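Local atomic coordinates of diaminopropionate ammonia-lyase (Escherichia coli, PDB entry 4D9I), a protein that catalyses the pyridoxal 5'-phosphate-dependent alpha,beta-elimination of both L- and D-2,3-diaminopropionate to pyruvate and ammonia, working as a homodimer. Residues 253-264 / 302-313; 222-230 / 363-374. All blocks are in the same frame, centred on the assembly; numbering follows the deposited sequence.

Interaction 1 of 2, residues 253-264 / 302-313; sequences LHSIIVEPDKAD and LRNCATQFISCQ
The first torsion of His254 (chi1 -171°) swings the imidazole away from its own N, and that of Thr307 (-43°) sets CG2 over the ring while OG1 turns to the backbone of the other strand. Strands 254-260 and 308-312 are parallel neighbours in the large mixed sheet of this fold type II enzyme. CG2 of Thr307 sits over the centre of one face of the His254 ring in a CH-pi contact, 3.9 Å from the centroid, and OG1 accepts from N of Ser255. At the ring edge, His254 NE2 donates to OE1 of Gln308 (2.8 Å), lying above the plane of that carbonyl; Asp12 and the backbone of Lys362 hold the other end of this amide. In the reverse direction Ser255 OG accepts from Thr307 N at 3.0 Å, and a water ties the same hydroxyl to Leu253 O and Cys305 O. Beyond this start, a ladder of backbone bonds runs through Ile257 and Glu259 to Asp261. On the face of Ile257 and Phe309, CG1 of Ile257 touches Ala306 CB and Phe309 CD2, and CD1 reaches Leu302 CD2 on the preceding helix; on the other, Ile256 CG2 lies unusually close to Ile310 CD1 (3.4 Å), and Ile310 also packs on Val346 of helix 338-352. Past Pro260, Arg268 pairs with OD1 of Asp264, and Ser311 OG donates to OD2 at 2.7 Å, from above the carboxylate plane.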
loop_
_atom_site.group_PDB
_atom_site.type_symbol
_atom_site.label_atom_id
_atom_site.label_comp_id
_atom_site.label_asym_id
_atom_site.label_seq_id
_atom_site.Cartn_x
_atom_site.Cartn_y
_atom_site.Cartn_z
ATOM N N LEU B 253 4.275 -27.715 -16.281
ATOM C CA LEU B 253 4.493 -26.526 -15.483
ATOM C C LEU B 253 5.154 -25.439 -16.314
ATOM O O LEU B 253 6.275 -25.597 -16.811
ATOM C CB LEU B 253 5.285 -26.845 -14.207
ATOM C CG LEU B 253 5.504 -25.730 -13.170
ATOM C CD1 LEU B 253 4.215 -24.998 -12.774
ATOM C CD2 LEU B 253 6.200 -26.298 -11.941
ATOM N N HIS B 254 4.441 -24.334 -16.471
ATOM C CA HIS B 254 4.964 -23.230 -17.251
ATOM C C HIS B 254 5.767 -22.350 -16.336
ATOM O O HIS B 254 5.222 -21.510 -15.629
ATOM C CB HIS B 254 3.844 -22.463 -17.950
ATOM C CG HIS B 254 4.345 -21.449 -18.948
ATOM N ND1 HIS B 254 3.912 -21.412 -20.213
ATOM C CD2 HIS B 254 5.289 -20.420 -18.822
ATOM C CE1 HIS B 254 4.530 -20.412 -20.871
ATOM N NE2 HIS B 254 5.386 -19.818 -20.023
ATOM N N SER B 255 7.074 -22.580 -16.316
ATOM C CA SER B 255 7.946 -21.877 -15.397
ATOM C C SER B 255 8.611 -20.711 -16.092
ATOM O O SER B 255 9.123 -20.840 -17.206
ATOM C CB SER B 255 9.013 -22.825 -14.818
ATOM O OG SER B 255 9.746 -23.447 -15.853
ATOM N N ILE B 256 8.634 -19.587 -15.395
ATOM C CA ILE B 256 9.176 -18.357 -15.918
ATOM C C ILE B 256 10.221 -17.843 -14.928
ATOM O O ILE B 256 9.903 -17.553 -13.781
ATOM C CB ILE B 256 8.067 -17.285 -16.109
ATOM C CG1 ILE B 256 6.978 -17.788 -17.073
ATOM C CG2 ILE B 256 8.662 -16.020 -16.676
ATOM C CD1 ILE B 256 5.618 -17.149 -16.841
ATOM N N ILE B 257 11.452 -17.718 -15.405
ATOM C CA ILE B 257 12.579 -17.198 -14.619
ATOM C C ILE B 257 12.657 -15.694 -14.862
ATOM O O ILE B 257 12.589 -15.233 -16.017
ATOM C CB ILE B 257 13.892 -17.877 -15.054
ATOM C CG1 ILE B 257 13.695 -19.398 -15.202
ATOM C CG2 ILE B 257 15.033 -17.547 -14.091
ATOM C CD1 ILE B 257 13.107 -20.102 -13.985
ATOM N N VAL B 258 12.761 -14.932 -13.775
ATOM C CA VAL B 258 12.719 -13.491 -13.855
ATOM C C VAL B 258 14.011 -12.833 -13.359
ATOM O O VAL B 258 14.444 -13.060 -12.228
ATOM C CB VAL B 258 11.505 -12.954 -13.051
ATOM C CG1 VAL B 258 11.414 -11.443 -13.188
ATOM C CG2 VAL B 258 10.236 -13.619 -13.551
ATOM N N GLU B 259 14.594 -11.991 -14.202
ATOM C CA GLU B 259 15.801 -11.258 -13.858
ATOM C C GLU B 259 15.743 -9.788 -14.262
ATOM O O GLU B 259 15.171 -9.448 -15.288
ATOM C CB GLU B 259 17.036 -11.893 -14.517
ATOM C CG GLU B 259 17.378 -13.273 -14.016
ATOM C CD GLU B 259 18.565 -13.844 -14.752
ATOM O OE1 GLU B 259 18.481 -13.991 -15.994
ATOM O OE2 GLU B 259 19.585 -14.117 -14.097
ATOM N N PRO B 260 16.344 -8.915 -13.447
ATOM C CA PRO B 260 16.604 -7.533 -13.868
ATOM C C PRO B 260 17.642 -7.529 -14.995
ATOM O O PRO B 260 18.591 -8.343 -14.983
ATOM C CB PRO B 260 17.173 -6.853 -12.614
ATOM C CG PRO B 260 17.418 -7.924 -11.605
ATOM C CD PRO B 260 16.871 -9.232 -12.102
ATOM N N ASP B 261 17.444 -6.627 -15.952
ATOM C CA ASP B 261 18.210 -6.599 -17.199
ATOM C C ASP B 261 19.667 -6.182 -17.041
ATOM O O ASP B 261 20.467 -6.421 -17.934
ATOM C CB ASP B 261 17.501 -5.738 -18.261
ATOM C CG ASP B 261 17.415 -4.259 -17.883
ATOM O OD1 ASP B 261 17.071 -3.455 -18.760
ATOM O OD2 ASP B 261 17.682 -3.890 -16.727
ATOM N N LYS B 262 20.002 -5.567 -15.909
ATOM C CA LYS B 262 21.387 -5.188 -15.617
ATOM C C LYS B 262 22.210 -6.329 -14.975
ATOM O O LYS B 262 23.409 -6.174 -14.709
ATOM C CB LYS B 262 21.437 -3.900 -14.782
ATOM C CG LYS B 262 21.073 -2.644 -15.568
ATOM N N ALA B 263 21.565 -7.470 -14.738
ATOM C CA ALA B 263 22.269 -8.679 -14.296
ATOM C C ALA B 263 21.525 -9.952 -14.712
ATOM O O ALA B 263 21.468 -10.914 -13.960
ATOM C CB ALA B 263 22.489 -8.656 -12.787
ATOM N N ASP B 264 20.960 -9.950 -15.913
ATOM C CA ASP B 264 20.189 -11.095 -16.387
ATOM C C ASP B 264 21.093 -12.223 -16.906
ATOM O O ASP B 264 21.046 -12.571 -18.084
ATOM C CB ASP B 264 19.173 -10.651 -17.444
ATOM C CG ASP B 264 19.812 -9.911 -18.607
ATOM O OD1 ASP B 264 21.023 -9.595 -18.557
ATOM O OD2 ASP B 264 19.095 -9.651 -19.588
ATOM N N LEU B 302 17.600 -25.205 -14.772
ATOM C CA LEU B 302 16.866 -24.184 -15.518
ATOM C C LEU B 302 16.962 -24.405 -17.032
ATOM O O LEU B 302 15.956 -24.329 -17.738
ATOM C CB LEU B 302 17.355 -22.785 -15.148
ATOM C CG LEU B 302 17.322 -22.432 -13.658
ATOM C CD1 LEU B 302 17.812 -21.007 -13.420
ATOM C CD2 LEU B 302 15.916 -22.611 -13.087
ATOM N N ARG B 303 18.174 -24.668 -17.517
ATOM C CA ARG B 303 18.397 -24.955 -18.927
ATOM C C ARG B 303 17.539 -26.149 -19.365
ATOM O O ARG B 303 16.932 -26.127 -20.437
ATOM C CB ARG B 303 19.888 -25.252 -19.160
ATOM C CG ARG B 303 20.293 -25.468 -20.604
ATOM C CD ARG B 303 21.541 -26.352 -20.653
ATOM N NE ARG B 303 21.426 -27.302 -21.754
ATOM C CZ ARG B 303 21.938 -27.128 -22.965
ATOM N NH1 ARG B 303 22.648 -26.048 -23.246
ATOM N NH2 ARG B 303 21.753 -28.050 -23.893
ATOM N N ASN B 304 17.498 -27.181 -18.522
ATOM C CA ASN B 304 16.691 -28.372 -18.776
ATOM C C ASN B 304 15.187 -28.172 -18.703
ATOM O O ASN B 304 14.454 -28.676 -19.551
ATOM C CB ASN B 304 17.077 -29.488 -17.816
ATOM C CG ASN B 304 18.416 -30.104 -18.152
ATOM O OD1 ASN B 304 19.103 -29.674 -19.076
ATOM N ND2 ASN B 304 18.799 -31.115 -17.387
ATOM N N CYS B 305 14.737 -27.427 -17.701
ATOM C CA CYS B 305 13.347 -27.493 -17.275
ATOM C C CYS B 305 12.557 -26.176 -17.293
ATOM O O CYS B 305 11.319 -26.200 -17.240
ATOM C CB CYS B 305 13.270 -28.126 -15.884
ATOM S SG CYS B 305 13.516 -29.905 -15.898
ATOM N N ALA B 306 13.247 -25.037 -17.343
ATOM C CA ALA B 306 12.558 -23.735 -17.389
ATOM C C ALA B 306 11.848 -23.527 -18.725
ATOM O O ALA B 306 12.382 -23.857 -19.776
ATOM C CB ALA B 306 13.534 -22.601 -17.136
ATOM N N THR B 307 10.648 -22.960 -18.696
ATOM C CA THR B 307 9.908 -22.776 -19.939
ATOM C C THR B 307 10.382 -21.509 -20.641
ATOM O O THR B 307 10.630 -21.515 -21.846
ATOM C CB THR B 307 8.382 -22.723 -19.708
ATOM O OG1 THR B 307 8.007 -23.746 -18.772
ATOM C CG2 THR B 307 7.630 -22.928 -21.039
ATOM N N GLN B 308 10.538 -20.438 -19.866
ATOM C CA GLN B 308 10.890 -19.135 -20.392
ATOM C C GLN B 308 11.797 -18.354 -19.457
ATOM O O GLN B 308 11.784 -18.549 -18.245
ATOM C CB GLN B 308 9.618 -18.320 -20.654
ATOM C CG GLN B 308 8.939 -18.661 -21.970
ATOM C CD GLN B 308 7.515 -18.144 -22.046
ATOM O OE1 GLN B 308 6.923 -17.767 -21.030
ATOM N NE2 GLN B 308 6.955 -18.130 -23.242
ATOM N N PHE B 309 12.582 -17.462 -20.040
ATOM C CA PHE B 309 13.385 -16.522 -19.277
ATOM C C PHE B 309 12.875 -15.117 -19.555
ATOM O O PHE B 309 12.565 -14.798 -20.697
ATOM C CB PHE B 309 14.841 -16.629 -19.704
ATOM C CG PHE B 309 15.374 -18.031 -19.684
ATOM C CD1 PHE B 309 15.688 -18.682 -20.868
ATOM C CD2 PHE B 309 15.553 -18.702 -18.481
ATOM C CE1 PHE B 309 16.189 -19.981 -20.859
ATOM C CE2 PHE B 309 16.048 -20.003 -18.467
ATOM C CZ PHE B 309 16.360 -20.637 -19.652
ATOM N N ILE B 310 12.790 -14.293 -18.512
ATOM C CA ILE B 310 12.419 -12.884 -18.655
ATOM C C ILE B 310 13.546 -11.970 -18.169
ATOM O O ILE B 310 14.110 -12.178 -17.091
ATOM C CB ILE B 310 11.110 -12.538 -17.905
ATOM C CG1 ILE B 310 9.902 -13.111 -18.656
ATOM C CG2 ILE B 310 10.950 -11.020 -17.749
ATOM C CD1 ILE B 310 8.556 -12.886 -17.994
ATOM N N SER B 311 13.876 -10.985 -18.998
ATOM C CA SER B 311 14.751 -9.883 -18.630
ATOM C C SER B 311 13.902 -8.629 -18.530
ATOM O O SER B 311 13.290 -8.206 -19.512
ATOM C CB SER B 311 15.837 -9.680 -19.682
ATOM O OG SER B 311 16.619 -8.537 -19.388
ATOM N N CYS B 312 13.870 -8.024 -17.353
ATOM C CA CYS B 312 12.985 -6.888 -17.151
ATOM C C CYS B 312 13.627 -5.638 -16.543
ATOM O O CYS B 312 14.675 -5.694 -15.888
ATOM C CB CYS B 312 11.731 -7.305 -16.377
ATOM S SG CYS B 312 12.038 -7.660 -14.647
ATOM N N GLN B 313 12.978 -4.512 -16.811
ATOM C CA GLN B 313 13.284 -3.221 -16.227
ATOM C C GLN B 313 13.266 -3.299 -14.695
ATOM O O GLN B 313 12.410 -3.982 -14.125
ATOM C CB GLN B 313 12.189 -2.250 -16.689
ATOM C CG GLN B 313 12.554 -0.803 -16.529
ATOM C CD GLN B 313 11.773 0.091 -17.463
ATOM O OE1 GLN B 313 11.082 -0.368 -18.371
ATOM N NE2 GLN B 313 11.904 1.370 -17.253
HETATM O O HOH W 1 8.837 -26.032 -15.852
HETATM O O HOH W 2 7.457 -26.349 -19.574
HETATM O O HOH W 3 15.759 -14.658 -16.657
#

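Interaction 2 of 2, residues 222-230 / 363-374; sequences VTPTHVLLQ and LALNKDAVVLVI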
loop_
_atom_site.group_PDB
_atom_site.type_symbol
_atom_site.label_atom_id
_atom_site.label_comp_id
_atom_site.label_asym_id
_atom_site.label_seq_id
_atom_site.Cartn_x
_atom_site.Cartn_y
_atom_site.Cartn_z
ATOM N N VAL B 222 -6.053 -26.908 -5.481
ATOM C CA VAL B 222 -5.631 -26.311 -6.761
ATOM C C VAL B 222 -4.328 -26.914 -7.281
ATOM O O VAL B 222 -3.538 -27.488 -6.526
ATOM C CB VAL B 222 -5.487 -24.757 -6.706
ATOM C CG1 VAL B 222 -6.780 -24.080 -6.253
ATOM C CG2 VAL B 222 -4.296 -24.326 -5.832
ATOM N N THR B 223 -4.092 -26.749 -8.572
ATOM C CA THR B 223 -2.856 -27.217 -9.189
ATOM C C THR B 223 -2.230 -26.026 -9.924
ATOM O O THR B 223 -2.884 -25.379 -10.724
ATOM C CB THR B 223 -3.123 -28.381 -10.179
ATOM O OG1 THR B 223 -3.878 -29.414 -9.528
ATOM C CG2 THR B 223 -1.816 -28.985 -10.698
ATOM N N PRO B 224 -0.951 -25.748 -9.684
ATOM C CA PRO B 224 -0.437 -24.602 -10.433
ATOM C C PRO B 224 -0.216 -24.928 -11.921
ATOM O O PRO B 224 0.272 -26.017 -12.264
ATOM C CB PRO B 224 0.888 -24.303 -9.735
ATOM C CG PRO B 224 1.339 -25.621 -9.166
ATOM C CD PRO B 224 0.109 -26.477 -8.967
ATOM N N THR B 225 -0.572 -23.986 -12.789
ATOM C CA THR B 225 -0.205 -24.066 -14.196
ATOM C C THR B 225 1.131 -23.361 -14.464
ATOM O O THR B 225 1.849 -23.728 -15.408
ATOM C CB THR B 225 -1.276 -23.399 -15.086
ATOM O OG1 THR B 225 -1.508 -22.071 -14.605
ATOM C CG2 THR B 225 -2.581 -24.194 -15.057
ATOM N N HIS B 226 1.438 -22.342 -13.655
ATOM C CA HIS B 226 2.631 -21.499 -13.821
ATOM C C HIS B 226 3.385 -21.321 -12.540
ATOM O O HIS B 226 2.800 -21.415 -11.461
ATOM C CB HIS B 226 2.234 -20.096 -14.301
ATOM C CG HIS B 226 1.602 -20.077 -15.661
ATOM N ND1 HIS B 226 0.379 -20.585 -15.893
ATOM C CD2 HIS B 226 2.070 -19.608 -16.883
ATOM C CE1 HIS B 226 0.065 -20.453 -17.203
ATOM N NE2 HIS B 226 1.107 -19.865 -17.814
ATOM N N VAL B 227 4.690 -21.048 -12.658
ATOM C CA VAL B 227 5.479 -20.517 -11.545
ATOM C C VAL B 227 6.458 -19.453 -12.060
ATOM O O VAL B 227 7.117 -19.638 -13.101
ATOM C CB VAL B 227 6.175 -21.626 -10.712
ATOM C CG1 VAL B 227 7.182 -22.423 -11.543
ATOM C CG2 VAL B 227 6.835 -21.043 -9.461
ATOM N N LEU B 228 6.486 -18.317 -11.365
ATOM C CA LEU B 228 7.460 -17.282 -11.629
ATOM C C LEU B 228 8.523 -17.355 -10.554
ATOM O O LEU B 228 8.218 -17.341 -9.353
ATOM C CB LEU B 228 6.814 -15.890 -11.698
ATOM C CG LEU B 228 6.269 -15.572 -13.112
ATOM C CD1 LEU B 228 4.965 -16.318 -13.371
ATOM C CD2 LEU B 228 6.059 -14.073 -13.339
ATOM N N LEU B 229 9.770 -17.444 -10.988
ATOM C CA LEU B 229 10.876 -17.579 -10.069
ATOM C C LEU B 229 11.932 -16.521 -10.382
ATOM O O LEU B 229 12.571 -16.562 -11.441
ATOM C CB LEU B 229 11.464 -19.012 -10.166
ATOM C CG LEU B 229 10.560 -20.180 -9.725
ATOM C CD1 LEU B 229 11.180 -21.534 -10.106
ATOM C CD2 LEU B 229 10.296 -20.115 -8.220
ATOM N N GLN B 230 12.125 -15.584 -9.463
ATOM C CA GLN B 230 13.182 -14.586 -9.608
ATOM C C GLN B 230 14.541 -15.247 -9.402
ATOM O O GLN B 230 14.668 -16.152 -8.581
ATOM C CB GLN B 230 12.997 -13.397 -8.648
ATOM C CG GLN B 230 12.951 -13.719 -7.153
ATOM C CD GLN B 230 11.534 -14.024 -6.676
ATOM O OE1 GLN B 230 10.989 -15.074 -6.987
ATOM N NE2 GLN B 230 10.940 -13.105 -5.931
ATOM N N LEU B 363 3.057 -15.826 -22.632
ATOM C CA LEU B 363 3.243 -16.432 -21.316
ATOM C C LEU B 363 2.229 -17.529 -21.011
ATOM O O LEU B 363 2.321 -18.167 -19.970
ATOM C CB LEU B 363 3.239 -15.361 -20.201
ATOM C CG LEU B 363 4.307 -14.266 -20.312
ATOM C CD1 LEU B 363 3.963 -13.060 -19.440
ATOM C CD2 LEU B 363 5.716 -14.785 -20.019
ATOM N N ALA B 364 1.289 -17.762 -21.936
ATOM C CA ALA B 364 0.212 -18.745 -21.755
ATOM C C ALA B 364 -0.630 -18.460 -20.506
ATOM O O ALA B 364 -1.184 -19.367 -19.882
ATOM C CB ALA B 364 0.758 -20.177 -21.754
ATOM N N LEU B 365 -0.722 -17.187 -20.148
ATOM C CA LEU B 365 -1.670 -16.762 -19.124
ATOM C C LEU B 365 -3.065 -16.553 -19.713
ATOM O O LEU B 365 -3.236 -15.848 -20.710
ATOM C CB LEU B 365 -1.186 -15.486 -18.441
ATOM C CG LEU B 365 0.205 -15.649 -17.799
ATOM C CD1 LEU B 365 0.756 -14.278 -17.437
ATOM C CD2 LEU B 365 0.147 -16.554 -16.579
ATOM N N ASN B 366 -4.054 -17.187 -19.103
ATOM C CA ASN B 366 -5.435 -17.045 -19.528
ATOM C C ASN B 366 -6.320 -17.257 -18.308
ATOM O O ASN B 366 -5.803 -17.413 -17.186
ATOM C CB ASN B 366 -5.756 -18.046 -20.655
ATOM C CG ASN B 366 -5.449 -19.483 -20.264
ATOM O OD1 ASN B 366 -5.412 -19.823 -19.079
ATOM N ND2 ASN B 366 -5.201 -20.326 -21.258
ATOM N N LYS B 367 -7.637 -17.307 -18.524
ATOM C CA LYS B 367 -8.605 -17.389 -17.420
ATOM C C LYS B 367 -8.533 -18.707 -16.617
ATOM O O LYS B 367 -9.103 -18.799 -15.522
ATOM C CB LYS B 367 -10.032 -17.142 -17.927
ATOM N N ASP B 368 -7.822 -19.704 -17.141
ATOM C CA ASP B 368 -7.576 -20.942 -16.392
ATOM C C ASP B 368 -6.258 -20.960 -15.601
ATOM O O ASP B 368 -6.011 -21.888 -14.822
ATOM C CB ASP B 368 -7.604 -22.147 -17.335
ATOM C CG ASP B 368 -8.945 -22.317 -18.019
ATOM O OD1 ASP B 368 -9.989 -22.243 -17.338
ATOM O OD2 ASP B 368 -8.958 -22.492 -19.245
ATOM N N ALA B 369 -5.398 -19.971 -15.813
ATOM C CA ALA B 369 -4.070 -20.009 -15.182
ATOM C C ALA B 369 -4.089 -19.913 -13.657
ATOM O O ALA B 369 -4.797 -19.085 -13.072
ATOM C CB ALA B 369 -3.139 -18.964 -15.779
ATOM N N VAL B 370 -3.305 -20.792 -13.031
ATOM C CA VAL B 370 -3.067 -20.789 -11.599
ATOM C C VAL B 370 -1.573 -20.509 -11.380
ATOM O O VAL B 370 -0.701 -21.342 -11.717
ATOM C CB VAL B 370 -3.509 -22.120 -10.962
ATOM C CG1 VAL B 370 -3.242 -22.125 -9.475
ATOM C CG2 VAL B 370 -4.997 -22.373 -11.235
ATOM N N VAL B 371 -1.276 -19.336 -10.819
ATOM C CA VAL B 371 0.082 -18.794 -10.902
ATOM C C VAL B 371 0.728 -18.684 -9.517
ATOM O O VAL B 371 0.289 -17.907 -8.682
ATOM C CB VAL B 371 0.094 -17.439 -11.635
ATOM C CG1 VAL B 371 1.524 -16.960 -11.883
ATOM C CG2 VAL B 371 -0.663 -17.531 -12.968
ATOM N N LEU B 372 1.754 -19.506 -9.294
ATOM C CA LEU B 372 2.507 -19.516 -8.073
ATOM C C LEU B 372 3.621 -18.482 -8.170
ATOM O O LEU B 372 4.415 -18.490 -9.105
ATOM C CB LEU B 372 3.081 -20.929 -7.805
ATOM C CG LEU B 372 4.058 -21.101 -6.630
ATOM C CD1 LEU B 372 3.465 -20.633 -5.321
ATOM C CD2 LEU B 372 4.485 -22.566 -6.527
ATOM N N VAL B 373 3.652 -17.572 -7.206
ATOM C CA VAL B 373 4.674 -16.520 -7.131
ATOM C C VAL B 373 5.368 -16.704 -5.797
ATOM O O VAL B 373 4.724 -17.105 -4.827
ATOM C CB VAL B 373 4.007 -15.124 -7.221
ATOM C CG1 VAL B 373 5.012 -13.996 -7.086
ATOM C CG2 VAL B 373 3.283 -14.989 -8.567
ATOM N N ILE B 374 6.680 -16.446 -5.751
ATOM C CA ILE B 374 7.406 -16.479 -4.500
ATOM C C ILE B 374 7.834 -15.073 -4.098
ATOM O O ILE B 374 8.542 -14.394 -4.856
ATOM C CB ILE B 374 8.656 -17.404 -4.564
ATOM C CG1 ILE B 374 8.354 -18.737 -5.270
ATOM C CG2 ILE B 374 9.253 -17.566 -3.169
ATOM C CD1 ILE B 374 7.379 -19.695 -4.576
HETATM O O HOH W 4 8.176 -15.114 -7.734
#
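Thr225 and Val370 open the polar contacts at the start of strand 226-230, which runs parallel to strand 370-374 in the mixed sheet of the fold type II core. Backbone pairing begins at Val370 O, which accepts from N of both Thr225 and His226, and continues through Leu372, whose N and O bond His226 O and Leu228 N. Among side-chain bonds, Thr225 OG1 accepts from Val370 N (2.7 Å), its chi1 of 53° bringing the hydroxyl in between its own N and C. The same OG1 shares a hydrogen bond with ND1 of His226 in the ring plane (2.7 Å), while NE2 makes a weak bond to Leu363 O at 3.0 Å. Bonds at both nitrogens, the second weak, probably limit rotation of the imidazole. Apolar contacts include CD2 of Leu365 over the centre of one ring face, 3.7 Å from the centroid. Val227 and Leu372 lie side by side on one sheet face, and Leu228 CD1 meets Val371 CG1 on the other. The ladder opens at its C-terminal end, where a water bridges Leu228 O and Ile374 N. There Gln230, bent at chi2, spans the gap: its NE2 bonds Ser339 O and also donates to Ile374 O at 2.9 Å.

How the interactions relate
Interactions 1 and 2 are adjoining parts of one sheet, joined where strand 254-260 lies beside strand 226-230; Ile256 N and O probably bond Val227 O and Leu229 N. Along the chain, 253-264 / 302-313 is nested within the loop closed by 222-230 / 363-374. Both are mainly buried, but interaction 2 reaches the surface at Thr223, Ala364 and Asp368, whereas interaction 1 has no exposed touching residue. The rings of His254 and His226 stack on each other, linking the two polar starts. Interaction 1 keeps its backbone ladder through Asp261, while interaction 2 replaces the last rungs with water and a glutamine amide.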